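Local coordinates for endo-arabinase (Bacteroides thetaiotaomicron, PDB 5C0P), which probably hydrolyses O-glycosidic bonds in L-arabinan breakdown, as a magnesium-binding member of glycoside hydrolase family 43, at residues Ile19-Leu24 with Pro286-Ile291; Pro29-Asp34 with Ser38-His43; Glu252-Asp257 with Leu272-His277; Ile218-Ser223 with Ala262-Asp267. All blocks are in the same frame, centred on the assembly; numbering follows the deposited sequence.

Contact 1 of 4, residues Ile19-Leu24 with Pro286-Ile291; sequences IPVSSL and PVITPI
Val21 O is gripped from within its own segment and from across the contact, where water 1 links it to Pro286 O. The backbone N-H of Leu24 reaches Val21 O at 3.2 Å, a bond of the short 3-10 turn. Water 1 gives one proton to Val21 O over 2.8 Å and the other to Pro286 O, also over 2.8 Å, so two carbonyl oxygens that could not bond each other are joined through a common donor. A second carbonyl fastens the start of the turn: Pro20 O lies 2.8 Å from Ser23 OG, which comes in the carbonyl plane, and takes the Ser23 N-H as well.

Beside this bridge the touching surface is apolar. The Pro286 ring meets Leu24 at about a right angle, its CD 3.6 Å from Leu24 CB. Leu24 CG stands beside its backbone N (chi1 -64°) and CD1 continues fully extended from CA, which carries Leu24 CD1 to 3.8 Å from Pro286 CG. Val21 completes the patch more loosely, with CG2 4.3 Å from Ile288 CD1. Tyr53 and Trp61, from the sheet that includes strand 19-20, touch Leu24 as well, and Leu26 and Pro29 lie against Pro286, so the proline ring sits in a largely buried hydrophobic corner.

Strand 19-20 belongs to the first sheet of the chain and strand 285-290 to the last. Their meeting through the packing of Pro286 on Leu24 and a bridging water is part of the ring closure of the five-bladed beta-propeller, the fold of family 43.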
loop_
_atom_site.group_PDB
_atom_site.type_symbol
_atom_site.label_atom_id
_atom_site.label_comp_id
_atom_site.label_asym_id
_atom_site.label_seq_id
_atom_site.Cartn_x
_atom_site.Cartn_y
_atom_site.Cartn_z
ATOM N N ILE A 19 -1.602 10.906 -21.761
ATOM C CA ILE A 19 -0.823 11.329 -20.602
ATOM C C ILE A 19 0.402 10.438 -20.444
ATOM O O ILE A 19 0.274 9.261 -20.096
ATOM C CB ILE A 19 -1.659 11.262 -19.318
ATOM C CG1 ILE A 19 -2.903 12.143 -19.449
ATOM C CG2 ILE A 19 -0.835 11.704 -18.118
ATOM C CD1 ILE A 19 -3.966 11.855 -18.403
ATOM N N PRO A 20 1.598 10.992 -20.695
ATOM C CA PRO A 20 2.792 10.146 -20.576
ATOM C C PRO A 20 3.065 9.787 -19.121
ATOM O O PRO A 20 2.874 10.632 -18.237
ATOM C CB PRO A 20 3.919 11.048 -21.107
ATOM C CG PRO A 20 3.232 12.185 -21.818
ATOM C CD PRO A 20 1.921 12.359 -21.138
ATOM N N VAL A 21 3.514 8.559 -18.867
ATOM C CA VAL A 21 3.808 8.132 -17.498
ATOM C C VAL A 21 4.831 9.068 -16.825
ATOM O O VAL A 21 4.747 9.319 -15.622
ATOM C CB VAL A 21 4.245 6.637 -17.453
ATOM C CG1 VAL A 21 5.552 6.416 -18.226
ATOM C CG2 VAL A 21 4.341 6.129 -16.012
ATOM N N SER A 22 5.746 9.626 -17.611
ATOM C CA SER A 22 6.775 10.517 -17.073
ATOM C C SER A 22 6.188 11.829 -16.531
ATOM O O SER A 22 6.833 12.527 -15.742
ATOM C CB SER A 22 7.840 10.807 -18.130
ATOM O OG SER A 22 7.268 11.431 -19.265
ATOM N N SER A 23 4.962 12.154 -16.938
ATOM C CA SER A 23 4.341 13.417 -16.540
ATOM C C SER A 23 3.492 13.280 -15.275
ATOM O O SER A 23 3.034 14.281 -14.715
ATOM C CB SER A 23 3.478 13.969 -17.677
ATOM O OG SER A 23 2.220 13.314 -17.691
ATOM N N LEU A 24 3.276 12.046 -14.828
ATOM C CA LEU A 24 2.449 11.815 -13.652
ATOM C C LEU A 24 3.146 12.343 -12.404
ATOM O O LEU A 24 4.346 12.151 -12.225
ATOM C CB LEU A 24 2.144 10.325 -13.483
ATOM C CG LEU A 24 1.322 9.698 -14.612
ATOM C CD1 LEU A 24 1.108 8.213 -14.357
ATOM C CD2 LEU A 24 -0.011 10.416 -14.752
ATOM N N PRO A 286 5.621 8.300 -10.398
ATOM C CA PRO A 286 5.699 6.838 -10.347
ATOM C C PRO A 286 6.905 6.293 -11.077
ATOM O O PRO A 286 7.242 6.741 -12.175
ATOM C CB PRO A 286 4.411 6.381 -11.047
ATOM C CG PRO A 286 3.979 7.552 -11.883
ATOM C CD PRO A 286 4.442 8.779 -11.140
ATOM N N VAL A 287 7.548 5.325 -10.442
ATOM C CA VAL A 287 8.629 4.573 -11.041
ATOM C C VAL A 287 8.096 3.152 -11.153
ATOM O O VAL A 287 7.743 2.533 -10.146
ATOM C CB VAL A 287 9.874 4.611 -10.146
ATOM C CG1 VAL A 287 10.988 3.757 -10.739
ATOM C CG2 VAL A 287 10.350 6.056 -9.957
ATOM N N ILE A 288 7.965 2.665 -12.379
ATOM C CA ILE A 288 7.389 1.343 -12.620
ATOM C C ILE A 288 8.388 0.610 -13.498
ATOM O O ILE A 288 8.591 0.955 -14.658
ATOM C CB ILE A 288 6.027 1.441 -13.328
ATOM C CG1 ILE A 288 5.067 2.355 -12.547
ATOM C CG2 ILE A 288 5.426 0.044 -13.512
ATOM C CD1 ILE A 288 3.822 2.780 -13.349
ATOM N N THR A 289 9.026 -0.410 -12.935
ATOM C CA THR A 289 10.160 -1.029 -13.599
ATOM C C THR A 289 10.237 -2.523 -13.253
ATOM O O THR A 289 9.726 -2.951 -12.214
ATOM C CB THR A 289 11.446 -0.262 -13.195
ATOM O OG1 THR A 289 12.558 -0.661 -14.004
ATOM C CG2 THR A 289 11.750 -0.478 -11.732
ATOM N N PRO A 290 10.861 -3.326 -14.134
ATOM C CA PRO A 290 10.968 -4.755 -13.819
ATOM C C PRO A 290 11.756 -4.993 -12.543
ATOM O O PRO A 290 12.686 -4.242 -12.214
ATOM C CB PRO A 290 11.733 -5.325 -15.010
ATOM C CG PRO A 290 11.427 -4.387 -16.139
ATOM C CD PRO A 290 11.327 -3.024 -15.500
ATOM N N ILE A 291 11.381 -6.040 -11.826
ATOM C CA ILE A 291 12.102 -6.426 -10.627
ATOM C C ILE A 291 12.312 -7.931 -10.641
ATOM O O ILE A 291 11.521 -8.672 -11.226
ATOM C CB ILE A 291 11.356 -5.968 -9.363
ATOM C CG1 ILE A 291 12.231 -6.133 -8.117
ATOM C CG2 ILE A 291 10.057 -6.726 -9.198
ATOM C CD1 ILE A 291 11.628 -5.498 -6.875
HETATM O O HOH W 1 6.795 9.076 -13.663
#

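Contact 2 of 4, residues Pro29-Asp34 with Ser38-His43; sequences PFILVD and SMYYLH
Tyr40 and Val33 form a non-hydrogen-bonded pair of a beta hairpin of the first propeller blade, and their side chains lie side by side pointing the same way. From Tyr40 CB, 4.0 Å from Leu32 O, the ring leaves beside its own backbone N (chi1 -59°). Its CD1 comes 3.8 Å from Val33 CG2, which sits at the ring edge near its plane, and CD1 also touches Ile31 CG2. One atom farther, Tyr40 CE1 reaches Val33 CG1 at 4.0 Å, and at the tip OH bonds the backbone N of Leu268. Without the ring, as with an alanine here, Leu268 N would probably lack this acceptor and a gap would open beside Val33 and Ile31.

At the turn, Ser38 and Met39, a selenomethionine, both face Asp34 in a G1 beta bulge: Asp34 O takes the N-H of Met39 at 3.2 Å and that of Ser38 weakly. Asp34 turns its carboxylate to Thr37 and Tyr92, while its CB lies 3.7 Å from Tyr41 CE1. Leu32 O accepts the Tyr41 N-H in its carbonyl plane, at 2.9 Å and 158°, and in addition meets the CA-H of Tyr40, with Tyr40 CA 3.3 Å from Leu32 O.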
loop_
_atom_site.group_PDB
_atom_site.type_symbol
_atom_site.label_atom_id
_atom_site.label_comp_id
_atom_site.label_asym_id
_atom_site.label_seq_id
_atom_site.Cartn_x
_atom_site.Cartn_y
_atom_site.Cartn_z
ATOM N N PRO A 29 2.055 4.996 -5.669
ATOM C CA PRO A 29 1.298 4.435 -6.798
ATOM C C PRO A 29 1.108 2.922 -6.744
ATOM O O PRO A 29 2.064 2.137 -6.776
ATOM C CB PRO A 29 2.157 4.809 -8.008
ATOM C CG PRO A 29 3.552 4.813 -7.471
ATOM C CD PRO A 29 3.436 5.349 -6.059
ATOM N N PHE A 30 -0.153 2.532 -6.649
ATOM C CA PHE A 30 -0.541 1.130 -6.663
ATOM C C PHE A 30 -1.141 0.832 -8.032
ATOM O O PHE A 30 -2.074 1.506 -8.464
ATOM C CB PHE A 30 -1.581 0.885 -5.568
ATOM C CG PHE A 30 -1.979 -0.559 -5.412
ATOM C CD1 PHE A 30 -2.856 -1.152 -6.317
ATOM C CD2 PHE A 30 -1.494 -1.322 -4.361
ATOM C CE1 PHE A 30 -3.233 -2.479 -6.185
ATOM C CE2 PHE A 30 -1.874 -2.655 -4.215
ATOM C CZ PHE A 30 -2.742 -3.233 -5.129
ATOM N N ILE A 31 -0.615 -0.183 -8.711
ATOM C CA ILE A 31 -1.114 -0.553 -10.038
ATOM C C ILE A 31 -2.047 -1.754 -9.939
ATOM O O ILE A 31 -1.634 -2.844 -9.517
ATOM C CB ILE A 31 0.042 -0.936 -10.976
ATOM C CG1 ILE A 31 1.051 0.211 -11.107
ATOM C CG2 ILE A 31 -0.513 -1.370 -12.347
ATOM C CD1 ILE A 31 0.435 1.509 -11.636
ATOM N N LEU A 32 -3.309 -1.549 -10.310
ATOM C CA LEU A 32 -4.259 -2.648 -10.439
ATOM C C LEU A 32 -4.151 -3.225 -11.847
ATOM O O LEU A 32 -4.392 -2.516 -12.827
ATOM C CB LEU A 32 -5.683 -2.150 -10.194
ATOM C CG LEU A 32 -6.810 -3.133 -10.540
ATOM C CD1 LEU A 32 -6.789 -4.375 -9.636
ATOM C CD2 LEU A 32 -8.144 -2.424 -10.439
ATOM N N VAL A 33 -3.763 -4.495 -11.949
ATOM C CA VAL A 33 -3.774 -5.211 -13.227
ATOM C C VAL A 33 -5.099 -5.944 -13.332
ATOM O O VAL A 33 -5.334 -6.922 -12.619
ATOM C CB VAL A 33 -2.620 -6.226 -13.313
ATOM C CG1 VAL A 33 -2.580 -6.882 -14.696
ATOM C CG2 VAL A 33 -1.303 -5.556 -13.014
ATOM N N ASP A 34 -5.980 -5.461 -14.204
ATOM C CA ASP A 34 -7.306 -6.053 -14.301
ATOM C C ASP A 34 -7.426 -6.892 -15.561
ATOM O O ASP A 34 -7.534 -6.354 -16.666
ATOM C CB ASP A 34 -8.380 -4.974 -14.319
ATOM C CG ASP A 34 -9.761 -5.553 -14.275
ATOM O OD1 ASP A 34 -10.011 -6.409 -13.392
ATOM O OD2 ASP A 34 -10.584 -5.190 -15.147
ATOM N N SER A 38 -8.881 -5.992 -19.180
ATOM C CA SER A 38 -7.592 -6.008 -19.878
ATOM C C SER A 38 -6.930 -4.630 -19.883
ATOM O O SER A 38 -6.505 -4.126 -20.932
ATOM C CB SER A 38 -7.753 -6.548 -21.304
ATOM O OG SER A 38 -6.490 -6.884 -21.849
HETATM N N MSE A 39 -6.868 -4.023 -18.700
HETATM C CA MSE A 39 -6.329 -2.678 -18.518
HETATM C C MSE A 39 -5.620 -2.581 -17.185
HETATM O O MSE A 39 -5.898 -3.355 -16.263
HETATM C CB MSE A 39 -7.458 -1.635 -18.530
HETATM C CG MSE A 39 -8.109 -1.374 -19.882
HETATM SE SE MSE A 39 -6.955 -0.265 -21.012
HETATM C CE MSE A 39 -8.182 -0.069 -22.499
ATOM N N TYR A 40 -4.722 -1.607 -17.082
ATOM C CA TYR A 40 -4.086 -1.242 -15.825
ATOM C C TYR A 40 -4.779 0.007 -15.281
ATOM O O TYR A 40 -5.143 0.909 -16.043
ATOM C CB TYR A 40 -2.621 -0.893 -16.054
ATOM C CG TYR A 40 -1.776 -1.992 -16.656
ATOM C CD1 TYR A 40 -1.200 -2.963 -15.857
ATOM C CD2 TYR A 40 -1.521 -2.026 -18.027
ATOM C CE1 TYR A 40 -0.404 -3.957 -16.400
ATOM C CE2 TYR A 40 -0.727 -3.018 -18.581
ATOM C CZ TYR A 40 -0.173 -3.978 -17.756
ATOM O OH TYR A 40 0.620 -4.965 -18.284
ATOM N N TYR A 41 -4.964 0.058 -13.964
ATOM C CA TYR A 41 -5.612 1.204 -13.332
ATOM C C TYR A 41 -4.737 1.755 -12.227
ATOM O O TYR A 41 -4.216 1.001 -11.405
ATOM C CB TYR A 41 -6.986 0.831 -12.765
ATOM C CG TYR A 41 -7.951 0.350 -13.816
ATOM C CD1 TYR A 41 -7.889 -0.957 -14.300
ATOM C CD2 TYR A 41 -8.919 1.197 -14.339
ATOM C CE1 TYR A 41 -8.762 -1.396 -15.279
ATOM C CE2 TYR A 41 -9.797 0.772 -15.316
ATOM C CZ TYR A 41 -9.717 -0.527 -15.782
ATOM O OH TYR A 41 -10.597 -0.934 -16.755
ATOM N N LEU A 42 -4.623 3.078 -12.191
ATOM C CA LEU A 42 -3.877 3.769 -11.147
ATOM C C LEU A 42 -4.813 4.756 -10.463
ATOM O O LEU A 42 -5.133 5.824 -11.011
ATOM C CB LEU A 42 -2.669 4.482 -11.759
ATOM C CG LEU A 42 -1.747 5.338 -10.883
ATOM C CD1 LEU A 42 -1.375 4.617 -9.602
ATOM C CD2 LEU A 42 -0.484 5.702 -11.663
ATOM N N HIS A 43 -5.280 4.362 -9.277
ATOM C CA HIS A 43 -6.099 5.218 -8.431
ATOM C C HIS A 43 -5.165 5.998 -7.520
ATOM O O HIS A 43 -4.225 5.429 -6.968
ATOM C CB HIS A 43 -7.028 4.358 -7.579
ATOM C CG HIS A 43 -8.038 3.592 -8.371
ATOM N ND1 HIS A 43 -9.357 3.979 -8.451
ATOM C CD2 HIS A 43 -7.933 2.453 -9.089
ATOM C CE1 HIS A 43 -10.022 3.114 -9.197
ATOM N NE2 HIS A 43 -9.176 2.173 -9.600
HETATM O O HOH W 2 -4.777 1.586 -8.434
HETATM O O HOH W 3 -2.336 4.181 -5.852
#

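Contact 3 of 4, residues Glu252-Asp257 with Leu272-His277; sequences ETLNSD and LMISYH. With GOL (glycerol), chain I.
Tyr276 OH makes two hydrogen bonds of opposite sense: it gives its proton to Asp257 and receives one from a glycerol. The bond to Asp257 OD2 is short, 2.6 Å from Tyr276 OH, and uses the syn lone pair. The carboxylate meets the ring at its edge, with the two planes 50° apart. Tyr276 CG is wedged between backbone N and carbonyl carbon (chi1 65°), which sends the phenol out from strand 272-278 toward the loop.

Asn255 steadies the acid: its ND2 lies 2.8 Å from Asp257 OD1, while Ile233 N and Gly259 O hold the rest of the amide. That amide slides past the ring, ND2 3.9 Å from Tyr276 CE1. Farther along the strand, Leu254 CD2 lies 4.1 Å from Ile274 CD1, an apolar touch between the loop after strand 248-249 and the last propeller blade. With an alanine in place of Asp257, the phenol would probably lose its acceptor and Asn255 ND2 one of its two.

The glycerol, whose O3 lies 3.1 Å from Tyr276 OH, probably came from the crystallisation liquor. Because the phenol proton goes to Asp257, the hydroxyl meets this visitor as an acceptor.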
loop_
_atom_site.group_PDB
_atom_site.type_symbol
_atom_site.label_atom_id
_atom_site.label_comp_id
_atom_site.label_asym_id
_atom_site.label_seq_id
_atom_site.Cartn_x
_atom_site.Cartn_y
_atom_site.Cartn_z
ATOM N N GLU A 252 20.094 -3.997 3.574
ATOM C CA GLU A 252 20.212 -2.948 2.558
ATOM C C GLU A 252 18.856 -2.623 1.946
ATOM O O GLU A 252 18.035 -3.525 1.734
ATOM C CB GLU A 252 21.178 -3.362 1.443
ATOM C CG GLU A 252 22.525 -3.894 1.924
ATOM C CD GLU A 252 23.358 -2.857 2.658
ATOM O OE1 GLU A 252 23.114 -1.644 2.472
ATOM O OE2 GLU A 252 24.265 -3.256 3.421
ATOM N N THR A 253 18.626 -1.346 1.649
ATOM C CA THR A 253 17.402 -0.957 0.958
ATOM C C THR A 253 17.480 -1.352 -0.512
ATOM O O THR A 253 18.569 -1.565 -1.048
ATOM C CB THR A 253 17.116 0.556 1.081
ATOM O OG1 THR A 253 18.158 1.306 0.452
ATOM C CG2 THR A 253 17.026 0.963 2.543
ATOM N N LEU A 254 16.325 -1.458 -1.159
ATOM C CA LEU A 254 16.292 -1.795 -2.578
ATOM C C LEU A 254 16.810 -0.645 -3.430
ATOM O O LEU A 254 17.305 -0.857 -4.535
ATOM C CB LEU A 254 14.872 -2.126 -3.025
ATOM C CG LEU A 254 14.354 -3.557 -2.906
ATOM C CD1 LEU A 254 14.372 -4.041 -1.481
ATOM C CD2 LEU A 254 12.958 -3.639 -3.480
ATOM N N ASN A 255 16.673 0.577 -2.917
ATOM C CA ASN A 255 16.837 1.773 -3.738
ATOM C C ASN A 255 17.552 2.905 -3.011
ATOM O O ASN A 255 17.584 2.932 -1.776
ATOM C CB ASN A 255 15.462 2.257 -4.211
ATOM C CG ASN A 255 14.542 2.619 -3.054
ATOM O OD1 ASN A 255 14.546 1.968 -2.000
ATOM N ND2 ASN A 255 13.755 3.669 -3.240
ATOM N N SER A 256 18.113 3.837 -3.782
ATOM C CA SER A 256 18.796 5.000 -3.238
ATOM C C SER A 256 18.301 6.275 -3.892
ATOM O O SER A 256 18.991 7.297 -3.875
ATOM C CB SER A 256 20.303 4.875 -3.442
ATOM O OG SER A 256 20.830 3.846 -2.626
ATOM N N ASP A 257 17.100 6.220 -4.461
ATOM C CA ASP A 257 16.548 7.365 -5.171
ATOM C C ASP A 257 15.511 8.177 -4.378
ATOM O O ASP A 257 14.752 8.948 -4.969
ATOM C CB ASP A 257 15.958 6.924 -6.519
ATOM C CG ASP A 257 14.901 5.853 -6.379
ATOM O OD1 ASP A 257 14.533 5.519 -5.235
ATOM O OD2 ASP A 257 14.429 5.357 -7.430
ATOM N N LEU A 272 7.319 -9.695 -13.651
ATOM C CA LEU A 272 7.205 -9.058 -12.342
ATOM C C LEU A 272 7.737 -7.620 -12.384
ATOM O O LEU A 272 8.831 -7.352 -12.916
ATOM C CB LEU A 272 7.923 -9.888 -11.271
ATOM C CG LEU A 272 7.684 -9.524 -9.809
ATOM C CD1 LEU A 272 6.234 -9.800 -9.398
ATOM C CD2 LEU A 272 8.658 -10.289 -8.905
HETATM N N MSE A 273 6.934 -6.699 -11.849
HETATM C CA MSE A 273 7.250 -5.274 -11.847
HETATM C C MSE A 273 7.121 -4.714 -10.441
HETATM O O MSE A 273 6.340 -5.218 -9.636
HETATM C CB MSE A 273 6.262 -4.496 -12.730
HETATM C CG MSE A 273 6.025 -5.076 -14.105
HETATM SE SE MSE A 273 7.526 -4.764 -15.279
HETATM C CE MSE A 273 7.373 -2.846 -15.398
ATOM N N ILE A 274 7.860 -3.641 -10.163
ATOM C CA ILE A 274 7.660 -2.865 -8.941
ATOM C C ILE A 274 7.135 -1.478 -9.317
ATOM O O ILE A 274 7.493 -0.936 -10.359
ATOM C CB ILE A 274 8.958 -2.777 -8.095
ATOM C CG1 ILE A 274 8.689 -2.122 -6.729
ATOM C CG2 ILE A 274 10.054 -2.037 -8.848
ATOM C CD1 ILE A 274 9.841 -2.297 -5.731
ATOM N N SER A 275 6.256 -0.943 -8.478
ATOM C CA SER A 275 5.742 0.417 -8.635
ATOM C C SER A 275 5.907 1.168 -7.317
ATOM O O SER A 275 5.484 0.682 -6.256
ATOM C CB SER A 275 4.261 0.369 -9.030
ATOM O OG SER A 275 3.678 1.667 -9.062
ATOM N N TYR A 276 6.510 2.355 -7.382
ATOM C CA TYR A 276 6.702 3.196 -6.199
ATOM C C TYR A 276 6.858 4.633 -6.650
ATOM O O TYR A 276 6.937 4.885 -7.839
ATOM C CB TYR A 276 7.924 2.748 -5.386
ATOM C CG TYR A 276 9.280 2.878 -6.051
ATOM C CD1 TYR A 276 10.114 3.958 -5.780
ATOM C CD2 TYR A 276 9.749 1.887 -6.902
ATOM C CE1 TYR A 276 11.377 4.057 -6.360
ATOM C CE2 TYR A 276 11.010 1.974 -7.488
ATOM C CZ TYR A 276 11.808 3.063 -7.216
ATOM O OH TYR A 276 13.061 3.138 -7.798
ATOM N N HIS A 277 6.915 5.587 -5.722
ATOM C CA HIS A 277 7.163 6.962 -6.154
ATOM C C HIS A 277 8.560 7.404 -5.774
ATOM O O HIS A 277 9.119 6.926 -4.791
ATOM C CB HIS A 277 6.120 7.946 -5.598
ATOM C CG HIS A 277 6.286 8.244 -4.138
ATOM N ND1 HIS A 277 5.483 7.681 -3.172
ATOM C CD2 HIS A 277 7.175 9.027 -3.480
ATOM C CE1 HIS A 277 5.860 8.112 -1.980
ATOM N NE2 HIS A 277 6.895 8.927 -2.143
HETATM C C1 GOL I . 14.102 -1.398 -9.357
HETATM C C2 GOL I . 14.474 -1.601 -7.892
HETATM O O2 GOL I . 13.783 -2.718 -7.382
HETATM C C3 GOL I . 14.090 -0.371 -7.085
HETATM O O3 GOL I . 14.944 0.695 -7.432
#

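Contact 4 of 4, residues Ile218-Ser223 with Ala262-Asp267; sequences IMLWSS and AMVFKD
Leu220 and Val264 turn toward each other from neighbouring propeller blades: CG of Leu220 lies beside its backbone N (chi1 -61°), and CD1 runs on extended from CA, straight out from strand 217-224. Val264 likewise has CG1 beside its own N (chi1 -63°), which offers that methyl to the leucine. The result is a methyl-to-methyl contact, Leu220 CD1 to Val264 CG1 at 3.8 Å, with the two side chains crossing at about a right angle. The same leucine methyl also approaches the neighbouring position on the strand face, Leu220 CD1 lying 4.3 Å from Ala262 CB. One leucine methyl therefore touches both Ala262 and Val264, while the selenomethionine Met263, between them, turns its side chain away. Phe298 and Gln235 further cover Leu220, Tyr210 touches Val264, Ile233, Ile274 and Tyr276 also touch Ala262, and the contact is buried.

Toward Ser222 the apolar seam gives way to water. Water 4 donates to Ser222 OG over 2.6 Å and accepts the N-H of Ala262 over 2.8 Å, tying the two strands where their side chains do not bond directly. Ser222 OG is gripped from more sides still: it bonds Ala232 O, and His261 N bonds to it. Since Ala232 O can only accept, the hydroxyl proton goes there, and water and amide come in as donors. His261 is a ligand of the magnesium ion, so Ser222, itself buried and fixed by this network, holds the backbone of a metal ligand from the second shell, and both adjoining amides, of His261 and the buried Ala262, have acceptors.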
loop_
_atom_site.group_PDB
_atom_site.type_symbol
_atom_site.label_atom_id
_atom_site.label_comp_id
_atom_site.label_asym_id
_atom_site.label_seq_id
_atom_site.Cartn_x
_atom_site.Cartn_y
_atom_site.Cartn_z
ATOM N N ILE A 218 8.000 -12.467 0.984
ATOM C CA ILE A 218 8.752 -11.228 1.085
ATOM C C ILE A 218 7.791 -10.093 1.418
ATOM O O ILE A 218 6.726 -9.964 0.795
ATOM C CB ILE A 218 9.470 -10.900 -0.235
ATOM C CG1 ILE A 218 10.360 -12.065 -0.661
ATOM C CG2 ILE A 218 10.299 -9.618 -0.096
ATOM C CD1 ILE A 218 10.999 -11.872 -2.036
HETATM N N MSE A 219 8.161 -9.268 2.392
HETATM C CA MSE A 219 7.414 -8.040 2.633
HETATM C C MSE A 219 8.239 -6.852 2.216
HETATM O O MSE A 219 9.418 -6.739 2.561
HETATM C CB MSE A 219 6.980 -7.863 4.087
HETATM C CG MSE A 219 6.091 -6.613 4.263
HETATM SE SE MSE A 219 5.762 -6.242 6.087
HETATM C CE MSE A 219 4.482 -7.674 6.365
ATOM N N LEU A 220 7.623 -5.977 1.437
ATOM C CA LEU A 220 8.194 -4.664 1.184
ATOM C C LEU A 220 7.538 -3.668 2.125
ATOM O O LEU A 220 6.361 -3.807 2.489
ATOM C CB LEU A 220 7.952 -4.236 -0.262
ATOM C CG LEU A 220 8.562 -5.154 -1.322
ATOM C CD1 LEU A 220 8.213 -4.618 -2.706
ATOM C CD2 LEU A 220 10.067 -5.266 -1.154
ATOM N N TRP A 221 8.302 -2.666 2.533
ATOM C CA TRP A 221 7.771 -1.586 3.352
ATOM C C TRP A 221 8.727 -0.413 3.271
ATOM O O TRP A 221 9.843 -0.557 2.773
ATOM C CB TRP A 221 7.561 -2.049 4.802
ATOM C CG TRP A 221 8.810 -2.461 5.528
ATOM C CD1 TRP A 221 9.534 -3.602 5.346
ATOM C CD2 TRP A 221 9.454 -1.738 6.580
ATOM N NE1 TRP A 221 10.607 -3.627 6.214
ATOM C CE2 TRP A 221 10.574 -2.491 6.982
ATOM C CE3 TRP A 221 9.188 -0.522 7.215
ATOM C CZ2 TRP A 221 11.438 -2.058 7.999
ATOM C CZ3 TRP A 221 10.044 -0.093 8.220
ATOM C CH2 TRP A 221 11.151 -0.863 8.605
ATOM N N SER A 222 8.297 0.751 3.750
ATOM C CA SER A 222 9.132 1.944 3.645
ATOM C C SER A 222 9.402 2.649 4.962
ATOM O O SER A 222 8.576 2.644 5.881
ATOM C CB SER A 222 8.526 2.941 2.660
ATOM O OG SER A 222 8.718 2.500 1.327
ATOM N N SER A 223 10.576 3.271 5.018
ATOM C CA SER A 223 11.000 4.110 6.129
ATOM C C SER A 223 12.106 5.022 5.630
ATOM O O SER A 223 12.355 5.100 4.431
ATOM C CB SER A 223 11.481 3.250 7.305
ATOM O OG SER A 223 11.521 4.006 8.498
ATOM N N ALA A 262 6.089 1.042 -2.102
ATOM C CA ALA A 262 6.162 0.153 -3.253
ATOM C C ALA A 262 5.191 -1.004 -3.150
ATOM O O ALA A 262 4.833 -1.451 -2.054
ATOM C CB ALA A 262 7.577 -0.393 -3.404
HETATM N N MSE A 263 4.770 -1.490 -4.311
HETATM C CA MSE A 263 4.102 -2.777 -4.408
HETATM C C MSE A 263 4.646 -3.479 -5.656
HETATM O O MSE A 263 5.303 -2.855 -6.506
HETATM C CB MSE A 263 2.569 -2.622 -4.439
HETATM C CG MSE A 263 2.058 -1.624 -5.481
HETATM SE SE MSE A 263 1.909 -2.335 -7.294
HETATM C CE MSE A 263 0.475 -3.609 -6.961
ATOM N N VAL A 264 4.427 -4.781 -5.748
ATOM C CA VAL A 264 4.841 -5.533 -6.923
ATOM C C VAL A 264 3.640 -6.210 -7.568
ATOM O O VAL A 264 2.635 -6.521 -6.907
ATOM C CB VAL A 264 5.938 -6.576 -6.603
ATOM C CG1 VAL A 264 7.215 -5.883 -6.111
ATOM C CG2 VAL A 264 5.448 -7.568 -5.573
ATOM N N PHE A 265 3.742 -6.413 -8.873
ATOM C CA PHE A 265 2.680 -7.040 -9.636
ATOM C C PHE A 265 3.254 -7.685 -10.878
ATOM O O PHE A 265 4.351 -7.336 -11.323
ATOM C CB PHE A 265 1.629 -6.001 -10.045
ATOM C CG PHE A 265 2.145 -4.938 -10.993
ATOM C CD1 PHE A 265 1.994 -5.070 -12.371
ATOM C CD2 PHE A 265 2.761 -3.793 -10.500
ATOM C CE1 PHE A 265 2.462 -4.086 -13.248
ATOM C CE2 PHE A 265 3.239 -2.810 -11.363
ATOM C CZ PHE A 265 3.083 -2.946 -12.734
ATOM N N LYS A 266 2.503 -8.608 -11.463
ATOM C CA LYS A 266 2.878 -9.128 -12.768
ATOM C C LYS A 266 2.095 -8.404 -13.837
ATOM O O LYS A 266 0.868 -8.253 -13.726
ATOM C CB LYS A 266 2.652 -10.636 -12.852
ATOM C CG LYS A 266 3.652 -11.406 -12.017
ATOM C CD LYS A 266 3.440 -12.896 -12.125
ATOM C CE LYS A 266 4.615 -13.639 -11.506
ATOM N NZ LYS A 266 4.399 -15.111 -11.501
ATOM N N ASP A 267 2.802 -7.932 -14.859
ATOM C CA ASP A 267 2.135 -7.279 -15.980
ATOM C C ASP A 267 1.377 -8.305 -16.827
ATOM O O ASP A 267 1.364 -9.499 -16.495
ATOM C CB ASP A 267 3.090 -6.391 -16.804
ATOM C CG ASP A 267 4.091 -7.173 -17.647
ATOM O OD1 ASP A 267 3.983 -8.407 -17.801
ATOM O OD2 ASP A 267 4.999 -6.512 -18.199
HETATM O O HOH W 4 7.899 0.391 -0.046
#

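From the N terminus, residues 19-24 open contact 1, which closes only when the chain reaches 286-291; the other three contacts nest inside that long excursion. Contact 2 closes almost at once, as a hairpin of the first blade, and is finished before contacts 3 and 4 begin. These two cross: the chain passes 218-223, then 252-257, returns at 262-267 to close contact 4, and at 272-277 to close contact 3. Contact 4 ties the fourth sheet to the last, and contact 3 the loop between them to the last, while contact 1 joins the last sheet to the first. Val33 on Phe265 and Pro29 O bonded to Ser275 OG bind contact 2 to that same sheet.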